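Local coordinates for geranylgeranyl pyrophosphate synthetase (Pyrococcus horikoshii, PDB 1WY0), which probably builds geranylgeranyl diphosphate by adding isopentenyl diphosphate units to a growing allylic isoprenoid chain, at residues 20-25 against 46-51. Sequence-based numbering, arbitrary orientation.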
# COMPACT_ATOMS: atom_id res chain seq x y z
N GLU A 20 -0.40 17.39 14.40
CA GLU A 20 -1.72 17.22 14.99
C GLU A 20 -2.59 16.44 13.99
O GLU A 20 -3.27 15.49 14.35
CB GLU A 20 -2.37 18.58 15.28
CG GLU A 20 -1.73 19.35 16.44
CD GLU A 20 -2.41 20.68 16.71
OE1 GLU A 20 -2.85 20.91 17.86
OE2 GLU A 20 -2.53 21.50 15.76
N LYS A 21 -2.54 16.85 12.72
CA LYS A 21 -3.33 16.18 11.69
C LYS A 21 -2.93 14.73 11.49
O LYS A 21 -3.78 13.86 11.32
CB LYS A 21 -3.22 16.94 10.36
CG LYS A 21 -3.88 18.31 10.39
CD LYS A 21 -5.30 18.22 10.94
CE LYS A 21 -5.90 19.61 11.16
NZ LYS A 21 -7.26 19.51 11.78
N ILE A 22 -1.62 14.47 11.52
CA ILE A 22 -1.13 13.11 11.35
C ILE A 22 -1.69 12.19 12.41
O ILE A 22 -2.26 11.14 12.11
CB ILE A 22 0.42 13.05 11.42
CG1 ILE A 22 1.02 13.54 10.11
CG2 ILE A 22 0.87 11.63 11.74
CD1 ILE A 22 2.52 13.57 10.09
N PHE A 23 -1.56 12.59 13.67
CA PHE A 23 -2.03 11.75 14.76
C PHE A 23 -3.53 11.71 15.00
O PHE A 23 -4.00 10.98 15.86
CB PHE A 23 -1.26 12.10 16.03
CG PHE A 23 0.18 11.69 15.97
CD1 PHE A 23 0.52 10.34 15.84
CD2 PHE A 23 1.19 12.64 15.99
CE1 PHE A 23 1.85 9.95 15.71
CE2 PHE A 23 2.53 12.26 15.86
CZ PHE A 23 2.85 10.91 15.72
N GLU A 24 -4.29 12.49 14.24
CA GLU A 24 -5.73 12.43 14.40
C GLU A 24 -6.19 11.41 13.36
O GLU A 24 -7.28 10.84 13.47
CB GLU A 24 -6.39 13.79 14.18
CG GLU A 24 -6.67 14.19 12.75
CD GLU A 24 -7.49 15.47 12.69
OE1 GLU A 24 -7.21 16.39 13.48
OE2 GLU A 24 -8.42 15.55 11.85
N LEU A 25 -5.35 11.19 12.35
CA LEU A 25 -5.61 10.21 11.30
C LEU A 25 -5.18 8.84 11.81
O LEU A 25 -5.85 7.84 11.57
CB LEU A 25 -4.85 10.56 10.02
CG LEU A 25 -5.45 11.59 9.07
CD1 LEU A 25 -4.47 11.86 7.95
CD2 LEU A 25 -6.76 11.08 8.49
N GLY A 46 10.20 12.80 13.29
CA GLY A 46 10.75 13.28 12.03
C GLY A 46 10.57 14.80 11.90
O GLY A 46 9.68 15.40 12.50
N LYS A 47 11.46 15.42 11.11
CA LYS A 47 11.43 16.88 11.01
C LYS A 47 10.36 17.38 10.04
O LYS A 47 10.05 18.56 9.98
CB LYS A 47 12.81 17.34 10.56
CG LYS A 47 13.88 17.10 11.62
CD LYS A 47 15.27 17.59 11.19
CE LYS A 47 16.38 17.13 12.14
NZ LYS A 47 17.36 18.21 12.31
N ARG A 48 9.75 16.48 9.28
CA ARG A 48 8.68 16.84 8.35
C ARG A 48 9.14 17.79 7.25
O ARG A 48 8.43 18.72 6.89
CB ARG A 48 7.51 17.49 9.09
CG ARG A 48 7.14 16.86 10.43
CD ARG A 48 6.83 15.37 10.32
NE ARG A 48 6.31 14.85 11.59
CZ ARG A 48 6.37 13.58 11.98
NH1 ARG A 48 6.94 12.67 11.19
NH2 ARG A 48 5.88 13.23 13.15
N VAL A 49 10.32 17.54 6.69
CA VAL A 49 10.85 18.38 5.63
C VAL A 49 9.96 18.39 4.39
O VAL A 49 9.76 19.43 3.77
CB VAL A 49 12.26 17.92 5.20
CG1 VAL A 49 12.68 18.62 3.93
CG2 VAL A 49 13.26 18.22 6.32
N ARG A 50 9.42 17.23 4.03
CA ARG A 50 8.56 17.14 2.86
C ARG A 50 7.31 17.99 3.03
O ARG A 50 6.97 18.79 2.17
CB ARG A 50 8.20 15.68 2.57
CG ARG A 50 9.40 14.93 2.02
CD ARG A 50 9.18 13.44 1.85
NE ARG A 50 10.44 12.80 1.46
CZ ARG A 50 11.51 12.71 2.24
NH1 ARG A 50 11.49 13.20 3.47
NH2 ARG A 50 12.62 12.16 1.77
N PRO A 51 6.59 17.83 4.16
CA PRO A 51 5.39 18.63 4.38
C PRO A 51 5.75 20.12 4.39
O PRO A 51 5.01 20.96 3.88
CB PRO A 51 4.90 18.15 5.74
CG PRO A 51 5.39 16.74 5.81
CD PRO A 51 6.78 16.85 5.24
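Ile22 and Phe23 meet the guanidinium group of Arg48. The contact is small, burying about 95 Å² in total, and side chains alone make it.

The apolar part centres on Ile22. Its CD1 lies over the middle of the Arg48 guanidinium, 4.3 Å from Arg48 NE. The outer half of the isoleucine is extended (chi2 178°), which carries this methyl toward Arg48. Phe23 adds a looser touch: its CE2 comes to 4.4 Å from Arg48 NH2. The approach is oblique, and the two planes stand at a steep angle. Ile22 CG2 covers one face of that ring.

The polar part comes from elsewhere. Gly46 O, a carbonyl from Arg48's own segment, sits 3.5 Å above the opposite face of the guanidinium, toward its rim. The flat group is sandwiched between methyl and carbonyl. Arg48 NH2 hydrogen-bonds to the backbone O of Pro42 and forms a salt bridge with Asp19, while NH1 pairs with Glu76. The two acids probably favour the charged form of this buried arginine, and with Pro42 O they probably fix its rotation.

Arg48 is also the N-cap residue of helix 49-57, with a left-handed backbone (phi 63°). It belongs to the Gly-Lys-Arg-Val-Arg-Pro sequence of polyprenyl synthetases. In related synthases the lysine and second arginine of this motif bind the diphosphate of isopentenyl diphosphate; Lys47 and Arg50 probably do so here.

Through Arg48, the end of helix 3-25 is tied to the start of helix 49-57 and to helix 69-90. Leu25 packs on helix 107-126, and Val49 and Arg50 lean on helix 167-193.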